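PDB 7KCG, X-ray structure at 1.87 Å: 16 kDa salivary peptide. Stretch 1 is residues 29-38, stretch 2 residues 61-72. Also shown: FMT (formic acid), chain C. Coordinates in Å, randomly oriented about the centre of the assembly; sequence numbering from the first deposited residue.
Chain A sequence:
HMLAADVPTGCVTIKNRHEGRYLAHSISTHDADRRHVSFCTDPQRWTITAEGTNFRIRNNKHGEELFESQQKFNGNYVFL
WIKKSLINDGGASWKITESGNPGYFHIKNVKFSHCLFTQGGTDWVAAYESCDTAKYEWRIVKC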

ATOM      1  N   THR A  29      -3.211 -14.044  -9.340  1.00 76.41           N
ATOM      2  CA  THR A  29      -2.551 -13.113 -10.277  1.00 70.10           C
ATOM      3  C   THR A  29      -3.623 -12.601 -11.228  1.00 69.86           C
ATOM      4  O   THR A  29      -4.565 -13.336 -11.450  1.00 79.27           O
ATOM      5  CB  THR A  29      -1.356 -13.828 -10.924  1.00 72.88           C
ATOM      6  OG1 THR A  29      -1.849 -15.005 -11.562  1.00 80.73           O
ATOM      7  CG2 THR A  29      -0.277 -14.212  -9.940  1.00 73.21           C
ATOM      8  N   HIS A  30      -3.521 -11.365 -11.701  1.00 80.46           N
ATOM      9  CA  HIS A  30      -4.453 -10.819 -12.723  1.00 83.51           C
ATOM     10  C   HIS A  30      -3.876 -11.196 -14.089  1.00 88.60           C
ATOM     11  O   HIS A  30      -4.663 -11.315 -15.033  1.00 95.83           O
ATOM     12  CB  HIS A  30      -4.508  -9.305 -12.545  1.00 76.14           C
ATOM     13  CG  HIS A  30      -5.345  -8.519 -13.489  1.00 76.08           C
ATOM     14  ND1 HIS A  30      -6.684  -8.300 -13.272  1.00 83.05           N
ATOM     15  CD2 HIS A  30      -5.019  -7.815 -14.590  1.00 77.66           C
ATOM     16  CE1 HIS A  30      -7.160  -7.536 -14.229  1.00 80.61           C
ATOM     17  NE2 HIS A  30      -6.159  -7.226 -15.047  1.00 80.59           N
ATOM     18  N   ASP A  31      -2.552 -11.348 -14.180  1.00 84.73           N
ATOM     19  CA  ASP A  31      -1.849 -11.762 -15.422  1.00 86.16           C
ATOM     20  C   ASP A  31      -0.443 -12.171 -15.012  1.00 89.66           C
ATOM     21  O   ASP A  31      -0.220 -12.322 -13.813  1.00 88.54           O
ATOM     22  CB  ASP A  31      -1.924 -10.768 -16.584  1.00 86.08           C
ATOM     23  CG  ASP A  31      -1.526  -9.333 -16.319  1.00 82.49           C
ATOM     24  OD1 ASP A  31      -0.418  -9.124 -15.843  1.00 81.40           O
ATOM     25  OD2 ASP A  31      -2.312  -8.440 -16.667  1.00 84.90           O
ATOM     26  N   ALA A  32       0.474 -12.334 -15.957  1.00 83.99           N
ATOM     27  CA  ALA A  32       1.805 -12.852 -15.579  1.00 80.86           C
ATOM     28  C   ALA A  32       2.680 -11.670 -15.210  1.00 73.22           C
ATOM     29  O   ALA A  32       3.817 -11.890 -14.810  1.00 73.79           O
ATOM     30  N   ASP A  33       2.148 -10.474 -15.384  1.00 68.18           N
ATOM     31  CA  ASP A  33       2.902  -9.252 -15.040  1.00 64.91           C
ATOM     32  C   ASP A  33       2.271  -8.598 -13.807  1.00 62.66           C
ATOM     33  O   ASP A  33       2.941  -7.768 -13.209  1.00 52.58           O
ATOM     34  CB  ASP A  33       2.807  -8.259 -16.187  1.00 63.60           C
ATOM     35  CG  ASP A  33       3.545  -8.711 -17.432  1.00 75.20           C
ATOM     36  OD1 ASP A  33       4.564  -9.414 -17.287  1.00 71.54           O
ATOM     37  OD2 ASP A  33       3.095  -8.350 -18.531  1.00 77.23           O
ATOM     38  N   ARG A  34       1.025  -8.957 -13.471  1.00 67.53           N
ATOM     39  CA  ARG A  34       0.335  -8.252 -12.363  1.00 65.49           C
ATOM     40  C   ARG A  34      -0.188  -9.242 -11.313  1.00 68.02           C
ATOM     41  O   ARG A  34      -0.989 -10.084 -11.684  1.00 70.36           O
ATOM     42  CB  ARG A  34      -0.781  -7.397 -12.964  1.00 61.43           C
ATOM     43  CG  ARG A  34      -0.306  -6.151 -13.690  1.00 62.56           C
ATOM     44  CD  ARG A  34      -1.308  -5.701 -14.729  1.00 63.25           C
ATOM     45  NE  ARG A  34      -0.738  -4.668 -15.573  1.00 68.56           N
ATOM     46  CZ  ARG A  34      -0.121  -4.900 -16.723  1.00 73.95           C
ATOM     47  NH1 ARG A  34      -0.002  -6.137 -17.172  1.00 70.79           N
ATOM     48  NH2 ARG A  34       0.374  -3.897 -17.423  1.00 67.50           N
ATOM     49  N   ARG A  35       0.271  -9.153 -10.063  1.00 60.77           N
ATOM     50  CA  ARG A  35      -0.228 -10.005  -8.953  1.00 59.38           C
ATOM     51  C   ARG A  35      -1.133  -9.167  -8.055  1.00 60.70           C
ATOM     52  O   ARG A  35      -0.895  -7.975  -7.921  1.00 49.43           O
ATOM     53  CB  ARG A  35       0.911 -10.607  -8.132  1.00 64.44           C
ATOM     54  CG  ARG A  35       0.494 -11.391  -6.897  1.00 66.35           C
ATOM     55  CD  ARG A  35       1.649 -11.867  -6.040  1.00 66.70           C
ATOM     56  NE  ARG A  35       2.815 -12.195  -6.832  1.00 74.91           N
ATOM     57  CZ  ARG A  35       3.017 -13.363  -7.424  1.00 82.11           C
ATOM     58  NH1 ARG A  35       2.122 -14.326  -7.304  1.00 81.48           N
ATOM     59  NH2 ARG A  35       4.111 -13.561  -8.132  1.00 81.10           N
ATOM     60  N   HIS A  36      -2.145  -9.786  -7.465  1.00 61.51           N
ATOM     61  CA  HIS A  36      -3.134  -9.027  -6.668  1.00 65.54           C
ATOM     62  C   HIS A  36      -2.629  -8.781  -5.255  1.00 57.62           C
ATOM     63  O   HIS A  36      -1.650  -9.402  -4.863  1.00 58.81           O
ATOM     64  CB  HIS A  36      -4.451  -9.795  -6.662  1.00 67.49           C
ATOM     65  CG  HIS A  36      -5.333  -9.479  -7.822  1.00 70.01           C
ATOM     66  ND1 HIS A  36      -5.782 -10.447  -8.691  1.00 73.50           N
ATOM     67  CD2 HIS A  36      -5.852  -8.311  -8.253  1.00 63.81           C
ATOM     68  CE1 HIS A  36      -6.541  -9.888  -9.607  1.00 73.50           C
ATOM     69  NE2 HIS A  36      -6.597  -8.580  -9.363  1.00 69.26           N
ATOM     70  N   VAL A  37      -3.295  -7.891  -4.537  1.00 60.44           N
ATOM     71  CA  VAL A  37      -2.933  -7.625  -3.149  1.00 63.60           C
ATOM     72  C   VAL A  37      -4.105  -8.004  -2.257  1.00 63.65           C
ATOM     73  O   VAL A  37      -5.272  -7.935  -2.662  1.00 65.01           O
ATOM     74  CB  VAL A  37      -2.537  -6.157  -2.903  1.00 57.27           C
ATOM     75  CG1 VAL A  37      -1.256  -5.819  -3.642  1.00 56.08           C
ATOM     76  CG2 VAL A  37      -3.661  -5.237  -3.333  1.00 56.38           C
ATOM     77  N   SER A  38      -3.785  -8.397  -1.030  1.00 57.51           N
ATOM     78  CA  SER A  38      -4.809  -8.888  -0.124  1.00 60.86           C
ATOM     79  C   SER A  38      -4.401  -8.571   1.313  1.00 57.84           C
ATOM     80  O   SER A  38      -3.535  -7.724   1.561  1.00 52.16           O
ATOM     81  CB  SER A  38      -5.042 -10.387  -0.364  1.00 68.13           C
ATOM     82  OG  SER A  38      -6.312 -10.755   0.124  1.00 68.89           O
ATOM     83  N   LYS A  61       8.334 -10.592   0.128  1.00 60.15           N
ATOM     84  CA  LYS A  61       8.256 -12.023  -0.136  1.00 64.77           C
ATOM     85  C   LYS A  61       8.545 -12.299  -1.605  1.00 66.16           C
ATOM     86  O   LYS A  61       9.347 -13.182  -1.937  1.00 69.50           O
ATOM     87  CB  LYS A  61       6.884 -12.571   0.249  1.00 66.29           C
ATOM     88  N   HIS A  62       7.920 -11.531  -2.495  1.00 65.62           N
ATOM     89  CA  HIS A  62       8.097 -11.676  -3.930  1.00 62.73           C
ATOM     90  C   HIS A  62       8.980 -10.604  -4.549  1.00 57.05           C
ATOM     91  O   HIS A  62       9.361 -10.741  -5.719  1.00 57.82           O
ATOM     92  CB  HIS A  62       6.725 -11.671  -4.615  1.00 60.90           C
ATOM     93  CG  HIS A  62       5.895 -12.873  -4.295  1.00 69.67           C
ATOM     94  ND1 HIS A  62       5.601 -13.841  -5.231  1.00 70.52           N
ATOM     95  CD2 HIS A  62       5.306 -13.270  -3.143  1.00 69.86           C
ATOM     96  CE1 HIS A  62       4.863 -14.782  -4.670  1.00 73.21           C
ATOM     97  NE2 HIS A  62       4.669 -14.460  -3.403  1.00 75.12           N
ATOM     98  N   GLY A  63       9.314  -9.547  -3.806  1.00 58.89           N
ATOM     99  CA  GLY A  63      10.172  -8.488  -4.306  1.00 56.23           C
ATOM    100  C   GLY A  63       9.515  -7.563  -5.300  1.00 50.66           C
ATOM    101  O   GLY A  63      10.216  -6.856  -6.033  1.00 48.03           O
ATOM    102  N   GLU A  64       8.185  -7.550  -5.344  1.00 42.97           N
ATOM    103  CA  GLU A  64       7.422  -6.846  -6.362  1.00 41.16           C
ATOM    104  C   GLU A  64       6.911  -5.507  -5.841  1.00 45.27           C
ATOM    105  O   GLU A  64       6.531  -5.390  -4.671  1.00 43.78           O
ATOM    106  CB  GLU A  64       6.253  -7.717  -6.821  1.00 49.31           C
ATOM    107  CG  GLU A  64       6.711  -9.018  -7.477  1.00 50.10           C
ATOM    108  CD  GLU A  64       5.631 -10.096  -7.481  1.00 59.81           C
ATOM    109  OE1 GLU A  64       4.507  -9.839  -7.003  1.00 57.31           O
ATOM    110  OE2 GLU A  64       5.908 -11.213  -7.978  1.00 65.44           O
ATOM    111  N   GLU A  65       6.919  -4.496  -6.712  1.00 45.82           N
ATOM    112  CA  GLU A  65       6.502  -3.147  -6.339  1.00 43.13           C
ATOM    113  C   GLU A  65       4.989  -3.022  -6.309  1.00 38.28           C
ATOM    114  O   GLU A  65       4.288  -3.556  -7.166  1.00 36.45           O
ATOM    115  CB  GLU A  65       7.040  -2.113  -7.326  1.00 43.31           C
ATOM    116  CG  GLU A  65       8.500  -1.800  -7.229  1.00 44.57           C
ATOM    117  CD  GLU A  65       8.851  -0.554  -8.027  1.00 45.72           C
ATOM    118  OE1 GLU A  65       8.737  -0.581  -9.278  1.00 45.46           O
ATOM    119  OE2 GLU A  65       9.231   0.456  -7.398  1.00 40.82           O
ATOM    120  N   LEU A  66       4.489  -2.280  -5.324  1.00 34.64           N
ATOM    121  CA  LEU A  66       3.074  -1.963  -5.238  1.00 31.55           C
ATOM    122  C   LEU A  66       2.758  -0.776  -6.139  1.00 31.61           C
ATOM    123  O   LEU A  66       3.444   0.245  -6.084  1.00 33.58           O
ATOM    124  CB  LEU A  66       2.716  -1.633  -3.782  1.00 32.96           C
ATOM    125  CG  LEU A  66       1.240  -1.397  -3.518  1.00 34.89           C
ATOM    126  CD1 LEU A  66       0.525  -2.728  -3.541  1.00 40.36           C
ATOM    127  CD2 LEU A  66       1.045  -0.691  -2.173  1.00 36.25           C
ATOM    128  N   PHE A  67       1.724  -0.891  -6.977  1.00 32.59           N
ATOM    129  CA  PHE A  67       1.399   0.241  -7.841  1.00 28.31           C
ATOM    130  C   PHE A  67      -0.091   0.264  -8.136  1.00 32.47           C
ATOM    131  O   PHE A  67      -0.799  -0.722  -7.940  1.00 34.85           O
ATOM    132  CB  PHE A  67       2.222   0.237  -9.147  1.00 33.89           C
ATOM    133  CG  PHE A  67       1.772  -0.782 -10.165  1.00 32.80           C
ATOM    134  CD1 PHE A  67       2.103  -2.111 -10.019  1.00 36.93           C
ATOM    135  CD2 PHE A  67       1.062  -0.387 -11.287  1.00 37.15           C
ATOM    136  CE1 PHE A  67       1.709  -3.047 -10.973  1.00 43.68           C
ATOM    137  CE2 PHE A  67       0.655  -1.326 -12.249  1.00 41.15           C
ATOM    138  CZ  PHE A  67       0.981  -2.644 -12.084  1.00 40.14           C
ATOM    139  N   GLU A  68      -0.570   1.428  -8.564  1.00 37.29           N
ATOM    140  CA  GLU A  68      -1.960   1.598  -8.961  1.00 40.10           C
ATOM    141  C   GLU A  68      -2.043   1.636 -10.478  1.00 42.76           C
ATOM    142  O   GLU A  68      -1.233   2.297 -11.133  1.00 39.35           O
ATOM    143  CB  GLU A  68      -2.567   2.877  -8.380  1.00 41.89           C
ATOM    144  CG  GLU A  68      -4.032   3.066  -8.780  1.00 42.87           C
ATOM    145  CD  GLU A  68      -4.668   4.328  -8.219  1.00 48.25           C
ATOM    146  OE1 GLU A  68      -4.024   5.034  -7.411  1.00 39.05           O
ATOM    147  OE2 GLU A  68      -5.829   4.618  -8.588  1.00 48.98           O
ATOM    148  N   SER A  69      -3.044   0.949 -11.024  1.00 43.85           N
ATOM    149  CA  SER A  69      -3.129   0.663 -12.448  1.00 49.22           C
ATOM    150  C   SER A  69      -4.126   1.575 -13.150  1.00 53.39           C
ATOM    151  O   SER A  69      -5.055   2.110 -12.543  1.00 55.99           O
ATOM    152  CB  SER A  69      -3.522  -0.802 -12.657  1.00 54.40           C
ATOM    153  OG  SER A  69      -3.921  -1.070 -13.997  1.00 62.28           O
ATOM    154  N   GLN A  70      -3.933   1.725 -14.462  1.00 59.31           N
ATOM    155  CA  GLN A  70      -4.941   2.381 -15.288  1.00 65.45           C
ATOM    156  C   GLN A  70      -6.221   1.562 -15.352  1.00 72.79           C
ATOM    157  O   GLN A  70      -7.317   2.129 -15.424  1.00 76.24           O
ATOM    158  CB  GLN A  70      -4.403   2.613 -16.699  1.00 65.58           C
ATOM    159  CG  GLN A  70      -3.485   3.818 -16.830  1.00 73.35           C
ATOM    160  CD  GLN A  70      -4.021   4.850 -17.810  1.00 79.06           C
ATOM    161  OE1 GLN A  70      -3.911   4.683 -19.027  1.00 81.53           O
ATOM    162  NE2 GLN A  70      -4.618   5.917 -17.282  1.00 74.29           N
ATOM    163  N   GLN A  71      -6.067   0.246 -15.318  1.00 63.82           N
ATOM    164  CA  GLN A  71      -7.206  -0.688 -15.422  1.00 64.54           C
ATOM    165  C   GLN A  71      -8.072  -0.538 -14.185  1.00 71.46           C
ATOM    166  O   GLN A  71      -7.531  -0.200 -13.122  1.00 61.21           O
ATOM    167  CB  GLN A  71      -6.651  -2.103 -15.508  1.00 67.68           C
ATOM    168  CG  GLN A  71      -5.687  -2.304 -16.666  1.00 67.79           C
ATOM    169  CD  GLN A  71      -5.386  -3.764 -16.896  1.00 73.52           C
ATOM    170  OE1 GLN A  71      -6.204  -4.635 -16.624  1.00 73.91           O
ATOM    171  NE2 GLN A  71      -4.199  -4.039 -17.404  1.00 75.80           N
ATOM    172  N   LYS A  72      -9.367  -0.811 -14.326  1.00 75.38           N
ATOM    173  CA  LYS A  72     -10.284  -0.577 -13.193  1.00 73.74           C
ATOM    174  C   LYS A  72     -11.446  -1.556 -13.187  1.00 86.69           C
ATOM    175  O   LYS A  72     -11.955  -1.859 -14.267  1.00 91.38           O
ATOM    176  CB  LYS A  72     -10.809   0.864 -13.196  1.00 74.98           C
ATOM    177  CG  LYS A  72     -10.647   1.663 -14.477  1.00 76.04           C
ATOM    178  CD  LYS A  72     -10.651   3.151 -14.226  1.00 74.18           C
TER
HETATM  179  C   FMT C 302      -1.000  -0.772 -15.559  1.00 50.39           C
HETATM  180  O1  FMT C 302      -1.383   0.378 -15.594  1.00 49.97           O
HETATM  181  O2  FMT C 302      -1.758  -1.817 -15.526  1.00 54.91           O

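A formic acid molecule, probably carried over from the crystallisation liquor, sits between the two stretches and is gripped from both. Its O2 accepts hydrogen bonds from Arg-34 NE (3.0 Å) and from Ser-69 OG (2.8 Å). FMT O1 accepts one from the backbone Gln-70 N (3.1 Å, nearly linear). The small planar group lies near the plane of the Arg-34 guanidinium and also at the edge of the Phe-67 ring, with FMT C 3.7 Å from Phe-67 CE2.

Arg-34 starts sideways to stretch 2, but its long chain (chi1 m, then t, t) brings its end nearer. Its aliphatic part packs at the edge of the Phe-67 ring, Arg-34 CG lying 4.1 Å from Phe-67 CZ, and the Gln-71 amide covers one face of the guanidinium, with Gln-71 NE2 4.0 Å from Arg-34 NE. A salt bridge from Arg-34 NH1 to Asp-31 OD1 (3.3 Å) ties the guanidinium back to its own loop. The same carboxylate oxygen, Asp-31 OD1, accepts a hydrogen bond from the backbone Asp-33 N (2.9 Å), so one acidic side chain braces both the turn and the arginine.

The one salt bridge between the stretches joins Arg-35 and Glu-64. Arg-35 points toward stretch 2 and extends through chi1 and chi2, both t, to present its guanidinium edge to the carboxylate: Arg-35 NE donates to Glu-64 OE1 (2.9 Å) and Arg-35 NH2 to Glu-64 OE2 (3.0 Å), both at 165°. This two-pronged pairing gives the buried Glu-64 carboxylate a cationic partner. His-62 lies over one face of the same guanidinium; Arg-35 NH2 comes within 3.3 Å of His-62 ND1, but the angle is too poor for a hydrogen bond.

Two residues along strand 34-38 from Arg-35, the contact turns apolar. Val-37 CG1 meets Leu-66 CD1 at 3.6 Å; the branched valine points toward stretch 2, whereas the leucine starts sideways and brings its end nearer. Both are buried, as suits hydrocarbon side chains. The strand axes approach to 9.1 Å at 68°, a separation spanned here by side chains.

Near the start of stretch 1, His-30 NE2 donates to Gln-71 OE1 (3.0 Å), the acceptor lying near the imidazole plane. Gln-71 is well suited to this position: its amide oxygen serves the histidine while its NE2 lies over Arg-34. Its backbone is steadied by a hydrogen bond from Gln-71 N to Ser-69 OG (2.8 Å). In all, 387 Å² is buried between the stretches.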